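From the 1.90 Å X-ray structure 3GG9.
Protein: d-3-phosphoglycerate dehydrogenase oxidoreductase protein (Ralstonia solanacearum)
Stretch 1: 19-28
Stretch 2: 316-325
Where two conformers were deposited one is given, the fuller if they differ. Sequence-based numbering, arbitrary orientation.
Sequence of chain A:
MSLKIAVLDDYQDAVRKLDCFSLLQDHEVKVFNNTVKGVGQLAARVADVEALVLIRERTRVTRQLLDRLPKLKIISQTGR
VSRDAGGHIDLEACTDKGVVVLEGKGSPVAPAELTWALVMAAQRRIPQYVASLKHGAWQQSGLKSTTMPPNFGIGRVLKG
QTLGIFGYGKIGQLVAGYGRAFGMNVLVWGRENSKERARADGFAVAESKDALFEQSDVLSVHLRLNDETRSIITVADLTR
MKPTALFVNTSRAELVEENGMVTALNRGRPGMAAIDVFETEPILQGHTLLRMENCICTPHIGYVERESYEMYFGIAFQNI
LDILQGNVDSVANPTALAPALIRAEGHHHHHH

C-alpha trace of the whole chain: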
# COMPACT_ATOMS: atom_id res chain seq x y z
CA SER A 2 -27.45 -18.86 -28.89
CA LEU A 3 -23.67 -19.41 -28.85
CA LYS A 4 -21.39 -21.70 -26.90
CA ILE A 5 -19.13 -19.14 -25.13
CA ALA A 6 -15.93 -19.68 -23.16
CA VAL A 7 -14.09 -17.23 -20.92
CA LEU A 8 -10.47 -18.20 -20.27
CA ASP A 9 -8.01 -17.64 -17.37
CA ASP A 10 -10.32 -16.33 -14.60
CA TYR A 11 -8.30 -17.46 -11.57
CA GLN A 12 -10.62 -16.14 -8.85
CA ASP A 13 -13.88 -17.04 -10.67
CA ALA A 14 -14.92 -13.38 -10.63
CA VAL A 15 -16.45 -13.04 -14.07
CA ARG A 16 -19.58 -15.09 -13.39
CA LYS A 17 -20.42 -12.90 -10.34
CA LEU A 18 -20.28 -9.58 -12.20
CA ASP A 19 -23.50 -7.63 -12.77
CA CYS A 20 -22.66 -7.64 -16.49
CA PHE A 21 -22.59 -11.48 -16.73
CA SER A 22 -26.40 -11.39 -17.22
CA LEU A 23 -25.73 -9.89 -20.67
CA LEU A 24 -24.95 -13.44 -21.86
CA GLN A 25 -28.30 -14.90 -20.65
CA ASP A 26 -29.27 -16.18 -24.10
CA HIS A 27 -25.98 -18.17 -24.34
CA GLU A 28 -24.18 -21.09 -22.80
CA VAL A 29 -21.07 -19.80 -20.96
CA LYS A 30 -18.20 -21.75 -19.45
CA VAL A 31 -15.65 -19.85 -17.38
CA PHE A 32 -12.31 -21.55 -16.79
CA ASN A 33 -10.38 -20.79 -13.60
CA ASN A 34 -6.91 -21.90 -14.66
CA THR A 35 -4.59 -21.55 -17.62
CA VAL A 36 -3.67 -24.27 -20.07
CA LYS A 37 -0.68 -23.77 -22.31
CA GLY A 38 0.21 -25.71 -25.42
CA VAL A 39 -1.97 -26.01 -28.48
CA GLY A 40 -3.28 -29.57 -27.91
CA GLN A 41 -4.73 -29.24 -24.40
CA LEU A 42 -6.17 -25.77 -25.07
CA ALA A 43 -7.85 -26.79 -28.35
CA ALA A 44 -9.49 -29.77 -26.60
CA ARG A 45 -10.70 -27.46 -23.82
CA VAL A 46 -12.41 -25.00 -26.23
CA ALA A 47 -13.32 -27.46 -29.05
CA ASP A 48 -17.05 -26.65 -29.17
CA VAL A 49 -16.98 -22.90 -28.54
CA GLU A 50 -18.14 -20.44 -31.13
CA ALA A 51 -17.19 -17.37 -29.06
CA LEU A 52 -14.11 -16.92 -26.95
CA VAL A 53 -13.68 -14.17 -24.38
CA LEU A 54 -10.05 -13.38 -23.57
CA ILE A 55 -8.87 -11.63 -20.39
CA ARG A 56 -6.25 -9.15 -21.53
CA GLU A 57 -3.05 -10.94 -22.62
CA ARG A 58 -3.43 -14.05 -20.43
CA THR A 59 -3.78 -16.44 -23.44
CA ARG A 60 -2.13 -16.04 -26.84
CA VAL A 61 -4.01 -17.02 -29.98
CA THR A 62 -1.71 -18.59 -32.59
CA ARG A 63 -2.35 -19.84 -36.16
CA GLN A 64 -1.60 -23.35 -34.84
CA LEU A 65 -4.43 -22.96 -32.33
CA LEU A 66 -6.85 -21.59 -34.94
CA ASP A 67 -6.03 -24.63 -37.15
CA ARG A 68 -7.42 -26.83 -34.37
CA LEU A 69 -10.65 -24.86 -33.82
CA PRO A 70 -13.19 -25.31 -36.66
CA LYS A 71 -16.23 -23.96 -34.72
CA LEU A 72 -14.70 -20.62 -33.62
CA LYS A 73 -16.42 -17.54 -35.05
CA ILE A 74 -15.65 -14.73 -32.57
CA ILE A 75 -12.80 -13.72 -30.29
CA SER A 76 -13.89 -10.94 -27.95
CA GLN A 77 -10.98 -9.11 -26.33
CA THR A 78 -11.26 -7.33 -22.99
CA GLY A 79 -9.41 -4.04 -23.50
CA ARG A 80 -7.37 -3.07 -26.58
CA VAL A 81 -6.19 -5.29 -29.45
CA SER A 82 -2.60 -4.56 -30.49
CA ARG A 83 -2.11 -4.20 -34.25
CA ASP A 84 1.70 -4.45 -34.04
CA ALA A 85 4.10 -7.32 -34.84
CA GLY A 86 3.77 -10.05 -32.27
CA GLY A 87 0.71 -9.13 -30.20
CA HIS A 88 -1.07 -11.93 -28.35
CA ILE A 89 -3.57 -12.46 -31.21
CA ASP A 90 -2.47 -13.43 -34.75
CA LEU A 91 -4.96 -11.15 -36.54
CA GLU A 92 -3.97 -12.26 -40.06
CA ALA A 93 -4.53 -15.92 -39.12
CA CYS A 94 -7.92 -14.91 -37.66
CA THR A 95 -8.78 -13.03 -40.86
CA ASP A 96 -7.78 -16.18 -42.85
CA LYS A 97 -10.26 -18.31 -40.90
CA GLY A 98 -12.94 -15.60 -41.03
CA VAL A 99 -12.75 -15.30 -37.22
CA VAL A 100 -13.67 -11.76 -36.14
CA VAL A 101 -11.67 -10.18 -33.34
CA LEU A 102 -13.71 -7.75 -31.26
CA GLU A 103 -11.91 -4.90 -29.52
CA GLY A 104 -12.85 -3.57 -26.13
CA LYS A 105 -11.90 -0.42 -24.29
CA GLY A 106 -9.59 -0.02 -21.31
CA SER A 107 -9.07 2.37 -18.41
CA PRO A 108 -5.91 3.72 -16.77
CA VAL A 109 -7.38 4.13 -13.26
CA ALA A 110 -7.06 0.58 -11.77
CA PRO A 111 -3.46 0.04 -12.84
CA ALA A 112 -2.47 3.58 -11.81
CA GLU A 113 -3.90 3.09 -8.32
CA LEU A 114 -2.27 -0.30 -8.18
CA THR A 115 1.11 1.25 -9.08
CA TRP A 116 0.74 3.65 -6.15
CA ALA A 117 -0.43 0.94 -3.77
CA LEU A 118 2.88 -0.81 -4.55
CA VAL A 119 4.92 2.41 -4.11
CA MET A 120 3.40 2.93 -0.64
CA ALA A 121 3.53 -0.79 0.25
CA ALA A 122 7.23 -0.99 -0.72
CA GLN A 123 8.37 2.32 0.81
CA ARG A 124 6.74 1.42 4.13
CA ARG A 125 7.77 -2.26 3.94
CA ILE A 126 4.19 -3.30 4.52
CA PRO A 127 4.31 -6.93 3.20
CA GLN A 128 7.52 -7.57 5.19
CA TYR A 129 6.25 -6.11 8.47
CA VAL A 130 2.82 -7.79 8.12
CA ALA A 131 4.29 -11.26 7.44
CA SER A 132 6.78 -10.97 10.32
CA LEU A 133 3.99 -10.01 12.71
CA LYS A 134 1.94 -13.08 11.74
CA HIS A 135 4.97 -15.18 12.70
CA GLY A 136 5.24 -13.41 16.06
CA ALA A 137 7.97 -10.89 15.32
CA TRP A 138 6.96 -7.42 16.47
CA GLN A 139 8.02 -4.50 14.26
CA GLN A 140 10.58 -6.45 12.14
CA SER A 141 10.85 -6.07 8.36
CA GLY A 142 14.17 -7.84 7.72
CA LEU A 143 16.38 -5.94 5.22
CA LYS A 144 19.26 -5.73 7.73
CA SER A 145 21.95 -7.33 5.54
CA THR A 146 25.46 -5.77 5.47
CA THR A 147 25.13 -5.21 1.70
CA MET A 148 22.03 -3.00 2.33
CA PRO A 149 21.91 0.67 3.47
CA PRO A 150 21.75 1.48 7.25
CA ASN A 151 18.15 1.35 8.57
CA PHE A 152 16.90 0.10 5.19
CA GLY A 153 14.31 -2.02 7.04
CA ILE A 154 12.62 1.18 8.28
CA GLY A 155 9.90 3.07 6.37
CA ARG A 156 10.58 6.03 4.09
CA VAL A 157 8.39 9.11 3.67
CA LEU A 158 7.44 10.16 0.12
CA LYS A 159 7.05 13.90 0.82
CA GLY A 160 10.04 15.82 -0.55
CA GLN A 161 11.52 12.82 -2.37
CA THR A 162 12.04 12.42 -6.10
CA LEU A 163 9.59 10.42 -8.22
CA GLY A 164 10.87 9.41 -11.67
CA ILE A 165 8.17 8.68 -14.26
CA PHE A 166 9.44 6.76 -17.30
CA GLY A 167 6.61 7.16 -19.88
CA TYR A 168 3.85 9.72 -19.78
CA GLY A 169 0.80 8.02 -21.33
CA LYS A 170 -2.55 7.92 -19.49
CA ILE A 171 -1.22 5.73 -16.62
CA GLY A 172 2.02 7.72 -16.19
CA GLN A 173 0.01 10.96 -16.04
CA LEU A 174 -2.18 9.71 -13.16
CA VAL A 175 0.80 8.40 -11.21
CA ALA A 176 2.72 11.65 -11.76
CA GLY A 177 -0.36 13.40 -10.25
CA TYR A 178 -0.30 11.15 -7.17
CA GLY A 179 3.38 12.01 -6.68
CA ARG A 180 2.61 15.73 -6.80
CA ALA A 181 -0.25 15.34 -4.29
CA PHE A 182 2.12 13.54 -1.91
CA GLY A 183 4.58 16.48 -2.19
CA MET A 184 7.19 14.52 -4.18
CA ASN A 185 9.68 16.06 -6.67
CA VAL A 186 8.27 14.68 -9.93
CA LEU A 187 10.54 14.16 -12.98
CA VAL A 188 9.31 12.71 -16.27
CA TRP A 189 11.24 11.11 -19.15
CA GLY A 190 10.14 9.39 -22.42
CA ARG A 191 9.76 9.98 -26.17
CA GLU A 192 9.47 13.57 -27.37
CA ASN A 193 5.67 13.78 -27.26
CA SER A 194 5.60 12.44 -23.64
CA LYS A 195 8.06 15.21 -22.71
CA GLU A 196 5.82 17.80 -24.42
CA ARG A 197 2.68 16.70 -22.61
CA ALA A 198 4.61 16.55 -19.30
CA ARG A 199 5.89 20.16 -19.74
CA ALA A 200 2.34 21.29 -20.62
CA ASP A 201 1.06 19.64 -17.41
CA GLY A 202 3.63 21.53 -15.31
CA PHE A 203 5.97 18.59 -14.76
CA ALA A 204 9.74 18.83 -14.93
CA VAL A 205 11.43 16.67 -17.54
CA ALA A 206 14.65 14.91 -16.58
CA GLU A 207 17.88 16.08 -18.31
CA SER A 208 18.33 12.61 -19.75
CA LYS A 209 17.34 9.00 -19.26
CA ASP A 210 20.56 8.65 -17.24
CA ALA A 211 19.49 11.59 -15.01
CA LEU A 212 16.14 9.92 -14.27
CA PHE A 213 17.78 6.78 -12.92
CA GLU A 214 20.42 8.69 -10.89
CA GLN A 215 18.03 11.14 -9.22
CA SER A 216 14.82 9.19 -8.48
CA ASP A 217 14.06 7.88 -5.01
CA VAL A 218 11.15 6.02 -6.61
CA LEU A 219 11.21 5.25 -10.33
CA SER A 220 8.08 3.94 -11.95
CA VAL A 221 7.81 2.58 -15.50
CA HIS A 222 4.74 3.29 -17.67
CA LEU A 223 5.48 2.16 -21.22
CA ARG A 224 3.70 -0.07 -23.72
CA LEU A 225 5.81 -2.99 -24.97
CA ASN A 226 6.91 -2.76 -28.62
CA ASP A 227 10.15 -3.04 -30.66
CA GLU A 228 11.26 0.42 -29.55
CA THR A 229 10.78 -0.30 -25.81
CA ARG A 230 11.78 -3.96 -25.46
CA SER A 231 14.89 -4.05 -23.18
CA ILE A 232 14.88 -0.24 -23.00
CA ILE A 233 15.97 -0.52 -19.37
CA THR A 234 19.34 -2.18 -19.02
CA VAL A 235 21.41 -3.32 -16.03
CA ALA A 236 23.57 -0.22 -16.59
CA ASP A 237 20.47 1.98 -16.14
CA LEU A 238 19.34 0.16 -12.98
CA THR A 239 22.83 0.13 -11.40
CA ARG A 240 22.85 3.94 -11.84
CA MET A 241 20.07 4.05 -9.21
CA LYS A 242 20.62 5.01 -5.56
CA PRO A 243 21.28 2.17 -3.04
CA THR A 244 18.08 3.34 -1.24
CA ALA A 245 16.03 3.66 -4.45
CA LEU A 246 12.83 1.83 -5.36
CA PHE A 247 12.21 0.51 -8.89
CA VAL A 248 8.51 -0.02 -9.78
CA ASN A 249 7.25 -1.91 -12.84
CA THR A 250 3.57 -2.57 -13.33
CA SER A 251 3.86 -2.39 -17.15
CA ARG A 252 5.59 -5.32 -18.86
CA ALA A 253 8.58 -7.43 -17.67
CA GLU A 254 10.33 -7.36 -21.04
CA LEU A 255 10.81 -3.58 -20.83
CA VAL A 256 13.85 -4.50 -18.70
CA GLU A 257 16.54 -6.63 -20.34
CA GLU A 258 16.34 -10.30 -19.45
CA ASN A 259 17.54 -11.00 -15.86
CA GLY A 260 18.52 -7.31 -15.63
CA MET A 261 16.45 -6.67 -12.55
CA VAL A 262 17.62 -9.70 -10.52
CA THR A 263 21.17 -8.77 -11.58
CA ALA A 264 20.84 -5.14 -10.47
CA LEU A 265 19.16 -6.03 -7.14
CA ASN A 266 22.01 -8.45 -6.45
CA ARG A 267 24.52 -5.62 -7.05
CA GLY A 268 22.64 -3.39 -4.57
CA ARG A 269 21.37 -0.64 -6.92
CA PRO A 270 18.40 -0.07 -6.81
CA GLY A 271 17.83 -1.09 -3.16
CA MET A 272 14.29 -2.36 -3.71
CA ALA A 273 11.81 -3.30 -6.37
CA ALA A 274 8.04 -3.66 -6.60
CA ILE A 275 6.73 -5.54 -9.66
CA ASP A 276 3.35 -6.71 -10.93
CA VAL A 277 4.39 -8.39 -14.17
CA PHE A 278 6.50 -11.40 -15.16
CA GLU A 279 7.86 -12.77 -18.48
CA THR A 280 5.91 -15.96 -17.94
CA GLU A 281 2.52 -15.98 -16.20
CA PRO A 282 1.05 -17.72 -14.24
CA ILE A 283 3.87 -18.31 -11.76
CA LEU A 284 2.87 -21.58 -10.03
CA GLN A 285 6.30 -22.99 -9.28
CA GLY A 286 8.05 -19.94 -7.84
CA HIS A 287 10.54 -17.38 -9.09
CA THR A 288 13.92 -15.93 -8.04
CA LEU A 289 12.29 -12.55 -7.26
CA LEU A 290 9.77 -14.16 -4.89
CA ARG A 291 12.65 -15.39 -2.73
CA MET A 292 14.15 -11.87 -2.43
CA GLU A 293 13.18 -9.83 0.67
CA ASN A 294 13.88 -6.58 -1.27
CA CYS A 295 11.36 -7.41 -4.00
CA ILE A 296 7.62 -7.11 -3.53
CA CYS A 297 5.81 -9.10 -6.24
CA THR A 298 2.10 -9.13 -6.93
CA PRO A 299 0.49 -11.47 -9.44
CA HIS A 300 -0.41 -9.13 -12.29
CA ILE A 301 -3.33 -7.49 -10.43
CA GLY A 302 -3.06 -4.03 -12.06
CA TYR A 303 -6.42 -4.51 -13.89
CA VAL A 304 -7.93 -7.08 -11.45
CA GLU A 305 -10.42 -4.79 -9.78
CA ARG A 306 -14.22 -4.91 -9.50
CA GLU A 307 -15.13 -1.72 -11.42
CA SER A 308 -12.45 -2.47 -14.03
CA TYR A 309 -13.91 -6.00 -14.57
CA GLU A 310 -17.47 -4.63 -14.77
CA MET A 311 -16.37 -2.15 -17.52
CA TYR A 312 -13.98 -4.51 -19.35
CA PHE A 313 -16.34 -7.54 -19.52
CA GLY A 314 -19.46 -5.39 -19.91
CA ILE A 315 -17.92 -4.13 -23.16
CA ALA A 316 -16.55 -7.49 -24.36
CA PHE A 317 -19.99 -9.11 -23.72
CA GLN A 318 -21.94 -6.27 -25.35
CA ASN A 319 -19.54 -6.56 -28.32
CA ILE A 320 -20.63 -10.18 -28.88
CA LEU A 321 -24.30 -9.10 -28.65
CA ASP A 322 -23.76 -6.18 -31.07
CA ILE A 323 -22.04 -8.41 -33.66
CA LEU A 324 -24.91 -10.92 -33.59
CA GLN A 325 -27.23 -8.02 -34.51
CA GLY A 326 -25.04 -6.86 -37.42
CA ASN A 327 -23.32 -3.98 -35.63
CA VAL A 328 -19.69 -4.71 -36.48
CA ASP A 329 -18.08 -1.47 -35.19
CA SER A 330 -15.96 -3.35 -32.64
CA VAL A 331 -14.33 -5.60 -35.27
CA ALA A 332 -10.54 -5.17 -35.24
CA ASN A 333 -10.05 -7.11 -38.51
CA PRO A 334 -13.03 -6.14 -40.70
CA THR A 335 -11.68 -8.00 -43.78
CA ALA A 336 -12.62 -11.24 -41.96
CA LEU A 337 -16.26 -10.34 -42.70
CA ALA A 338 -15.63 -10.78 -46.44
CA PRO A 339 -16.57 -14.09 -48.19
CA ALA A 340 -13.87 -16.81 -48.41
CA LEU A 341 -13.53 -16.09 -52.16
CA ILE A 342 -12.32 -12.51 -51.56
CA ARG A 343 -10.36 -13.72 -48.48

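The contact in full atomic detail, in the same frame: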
# COMPACT_ATOMS: atom_id res chain seq x y z
N ASP A 19 -22.18 -8.06 -12.31
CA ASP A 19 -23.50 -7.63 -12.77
C ASP A 19 -23.67 -7.83 -14.27
O ASP A 19 -24.73 -8.23 -14.72
CB ASP A 19 -23.77 -6.16 -12.44
CG ASP A 19 -23.90 -5.90 -10.94
OD1 ASP A 19 -24.04 -6.85 -10.14
OD2 ASP A 19 -23.83 -4.71 -10.55
N CYS A 20 -22.60 -7.58 -15.03
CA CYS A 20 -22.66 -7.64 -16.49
C CYS A 20 -22.78 -9.07 -17.06
O CYS A 20 -23.13 -9.22 -18.21
CB CYS A 20 -21.48 -6.89 -17.12
SG CYS A 20 -19.89 -7.72 -16.94
N PHE A 21 -22.48 -10.09 -16.26
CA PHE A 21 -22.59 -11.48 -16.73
C PHE A 21 -23.98 -11.84 -17.27
O PHE A 21 -24.11 -12.72 -18.14
CB PHE A 21 -22.24 -12.44 -15.60
CG PHE A 21 -21.92 -13.82 -16.07
CD1 PHE A 21 -20.73 -14.08 -16.75
CD2 PHE A 21 -22.81 -14.86 -15.84
CE1 PHE A 21 -20.44 -15.37 -17.19
CE2 PHE A 21 -22.52 -16.17 -16.27
CZ PHE A 21 -21.35 -16.42 -16.94
N SER A 22 -25.01 -11.14 -16.78
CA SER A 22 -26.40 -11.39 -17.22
C SER A 22 -26.62 -10.99 -18.68
O SER A 22 -27.63 -11.39 -19.29
CB SER A 22 -27.41 -10.69 -16.31
OG SER A 22 -28.74 -11.04 -16.67
N LEU A 23 -25.70 -10.21 -19.24
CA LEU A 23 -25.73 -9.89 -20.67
C LEU A 23 -25.69 -11.13 -21.56
O LEU A 23 -26.20 -11.10 -22.67
CB LEU A 23 -24.58 -8.95 -21.06
CG LEU A 23 -24.58 -7.51 -20.54
CD1 LEU A 23 -23.25 -6.83 -20.87
CD2 LEU A 23 -25.75 -6.72 -21.10
N LEU A 24 -25.08 -12.21 -21.07
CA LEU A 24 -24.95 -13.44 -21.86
C LEU A 24 -26.03 -14.49 -21.57
O LEU A 24 -25.80 -15.70 -21.75
CB LEU A 24 -23.55 -14.05 -21.63
CG LEU A 24 -22.32 -13.21 -21.98
CD1 LEU A 24 -21.04 -13.93 -21.55
CD2 LEU A 24 -22.28 -12.84 -23.46
N GLN A 25 -27.22 -14.03 -21.15
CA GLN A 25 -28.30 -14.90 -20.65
C GLN A 25 -28.88 -15.82 -21.71
O GLN A 25 -29.35 -16.91 -21.39
CB GLN A 25 -29.43 -14.08 -20.02
CG GLN A 25 -30.05 -13.03 -20.95
CD GLN A 25 -31.19 -12.26 -20.30
OE1 GLN A 25 -32.04 -11.70 -21.00
NE2 GLN A 25 -31.21 -12.23 -18.97
N ASP A 26 -28.82 -15.39 -22.96
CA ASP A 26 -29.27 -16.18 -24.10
C ASP A 26 -28.22 -17.19 -24.59
O ASP A 26 -28.44 -17.84 -25.60
CB ASP A 26 -29.68 -15.24 -25.25
CG ASP A 26 -30.41 -15.97 -26.38
OD1 ASP A 26 -31.21 -16.88 -26.10
OD2 ASP A 26 -30.14 -15.65 -27.55
N HIS A 27 -27.10 -17.34 -23.87
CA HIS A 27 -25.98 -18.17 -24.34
C HIS A 27 -25.53 -19.11 -23.28
O HIS A 27 -25.83 -18.92 -22.11
CB HIS A 27 -24.81 -17.29 -24.78
CG HIS A 27 -25.20 -16.24 -25.77
ND1 HIS A 27 -25.34 -16.50 -27.12
CD2 HIS A 27 -25.57 -14.95 -25.60
CE1 HIS A 27 -25.75 -15.41 -27.74
NE2 HIS A 27 -25.89 -14.45 -26.84
N GLU A 28 -24.79 -20.14 -23.71
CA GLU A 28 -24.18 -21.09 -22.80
C GLU A 28 -22.72 -20.68 -22.56
O GLU A 28 -21.92 -20.64 -23.50
CB GLU A 28 -24.28 -22.49 -23.41
CG GLU A 28 -23.70 -23.62 -22.60
CD GLU A 28 -23.69 -24.94 -23.37
OE1 GLU A 28 -22.73 -25.73 -23.19
OE2 GLU A 28 -24.62 -25.20 -24.17
N ALA A 316 -16.81 -6.28 -23.57
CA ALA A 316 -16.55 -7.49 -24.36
C ALA A 316 -17.82 -8.33 -24.61
O ALA A 316 -17.99 -8.87 -25.71
CB ALA A 316 -15.42 -8.35 -23.73
N PHE A 317 -18.71 -8.39 -23.62
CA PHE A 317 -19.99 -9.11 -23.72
C PHE A 317 -20.97 -8.39 -24.64
O PHE A 317 -21.59 -9.02 -25.50
CB PHE A 317 -20.65 -9.32 -22.36
CG PHE A 317 -19.87 -10.19 -21.40
CD1 PHE A 317 -18.81 -10.98 -21.84
CD2 PHE A 317 -20.21 -10.22 -20.05
CE1 PHE A 317 -18.10 -11.78 -20.93
CE2 PHE A 317 -19.52 -11.03 -19.15
CZ PHE A 317 -18.46 -11.80 -19.60
N GLN A 318 -21.12 -7.08 -24.45
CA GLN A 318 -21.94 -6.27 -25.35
C GLN A 318 -21.43 -6.33 -26.80
O GLN A 318 -22.22 -6.34 -27.74
CB GLN A 318 -22.05 -4.82 -24.87
CG GLN A 318 -23.18 -4.00 -25.51
CD GLN A 318 -24.56 -4.66 -25.39
OE1 GLN A 318 -24.99 -5.05 -24.30
NE2 GLN A 318 -25.28 -4.78 -26.52
N ASN A 319 -20.11 -6.43 -26.97
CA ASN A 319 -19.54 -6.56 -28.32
C ASN A 319 -20.04 -7.82 -29.04
O ASN A 319 -20.38 -7.76 -30.23
CB ASN A 319 -18.00 -6.50 -28.29
CG ASN A 319 -17.46 -5.07 -28.15
OD1 ASN A 319 -18.18 -4.08 -28.30
ND2 ASN A 319 -16.17 -4.97 -27.88
N ILE A 320 -20.08 -8.94 -28.33
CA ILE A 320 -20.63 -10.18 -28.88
C ILE A 320 -22.11 -9.98 -29.27
O ILE A 320 -22.51 -10.31 -30.39
CB ILE A 320 -20.49 -11.37 -27.92
CG1 ILE A 320 -19.00 -11.73 -27.74
CG2 ILE A 320 -21.26 -12.58 -28.44
CD1 ILE A 320 -18.74 -12.69 -26.57
N LEU A 321 -22.89 -9.39 -28.37
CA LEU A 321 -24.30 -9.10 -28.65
C LEU A 321 -24.51 -8.18 -29.86
O LEU A 321 -25.42 -8.40 -30.65
CB LEU A 321 -25.03 -8.52 -27.43
CG LEU A 321 -24.96 -9.26 -26.09
CD1 LEU A 321 -25.89 -8.61 -25.09
CD2 LEU A 321 -25.25 -10.76 -26.21
N ASP A 322 -23.67 -7.15 -29.97
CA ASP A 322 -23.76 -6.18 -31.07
C ASP A 322 -23.42 -6.82 -32.41
O ASP A 322 -24.04 -6.49 -33.41
CB ASP A 322 -22.82 -4.98 -30.87
CG ASP A 322 -23.25 -4.06 -29.75
OD1 ASP A 322 -24.44 -4.03 -29.34
OD2 ASP A 322 -22.37 -3.32 -29.27
N ILE A 323 -22.44 -7.73 -32.43
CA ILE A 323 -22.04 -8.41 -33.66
C ILE A 323 -23.16 -9.33 -34.17
O ILE A 323 -23.44 -9.36 -35.36
CB ILE A 323 -20.66 -9.13 -33.51
CG1 ILE A 323 -19.59 -8.35 -34.24
CG2 ILE A 323 -20.66 -10.53 -34.10
CD1 ILE A 323 -19.13 -7.16 -33.51
N LEU A 324 -23.81 -10.03 -33.25
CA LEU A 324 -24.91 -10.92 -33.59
C LEU A 324 -26.13 -10.17 -34.14
O LEU A 324 -27.02 -10.79 -34.73
CB LEU A 324 -25.31 -11.79 -32.40
CG LEU A 324 -24.26 -12.77 -31.88
CD1 LEU A 324 -24.70 -13.36 -30.56
CD2 LEU A 324 -23.96 -13.88 -32.89
N GLN A 325 -26.17 -8.85 -33.95
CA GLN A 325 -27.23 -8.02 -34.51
C GLN A 325 -26.75 -7.24 -35.74
O GLN A 325 -27.47 -6.37 -36.23
CB GLN A 325 -27.77 -7.04 -33.47
CG GLN A 325 -28.43 -7.69 -32.26
CD GLN A 325 -29.89 -8.08 -32.49
OE1 GLN A 325 -30.50 -7.72 -33.50
NE2 GLN A 325 -30.46 -8.82 -31.54

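This contact joins a short 3-10 segment and the turn after it to one flank of a helix nearly 300 residues later in the chain, and it does so without a single hydrogen bond across the interface. Packing carries it, and each backbone makes hydrogen bonds of its own: Leu-23 N bonds to Cys-20 O at 2.9 Å, His-27 N closes a type I turn on Leu-24 O at 3.0 Å, and the helix keeps its i to i+4 ladder.

Aromatic contacts gather round one ring, Phe-317. It has the most area covered here and points its CA-to-CB bond toward the first stretch. Leu-24 CD1 sits 3.6 Å from the centroid of the Phe-317 ring and only 10° off its normal, a nearly ideal CH-pi placement. Leu-24 leaves its backbone sideways, yet its m,t rotamer brings the methyl over the ring face. At the ring edge lies a carbonyl, with Cys-20 O 3.6 Å from Phe-317 CD2; that oxygen already accepts the bond from Leu-23 N. Cys-20 SG makes an oblique sulfur-aromatic approach, 4.0 Å from Phe-317 CE2, and Phe-21 CD1 reaches the same CE2 at 4.1 Å although its CA-to-CB bond points away.

Aliphatic packing extends the contact along the helix. Leu-23 CD1 lies 3.9 Å from Phe-317 CB, and one turn later Leu-321 CD1 packs 4.3 Å from Leu-23 CB and also lies 3.5 Å from the carbonyl oxygen Leu-23 O. The His-27 ring then meets two leucines obliquely, with NE2 3.8 Å from Leu-321 CD2 and CE1 3.6 Å from Leu-324 CD1. The spacing 317, 321, 324 is the familiar rule for one helical face.

One polar side chain joins in without bonding across the contact. Gln-318 OE1 touches Leu-23 CD2 at 3.7 Å, while Gln-318 NE2 donates to Asp-322 OD1 at 3.0 Å, a bond within the helix.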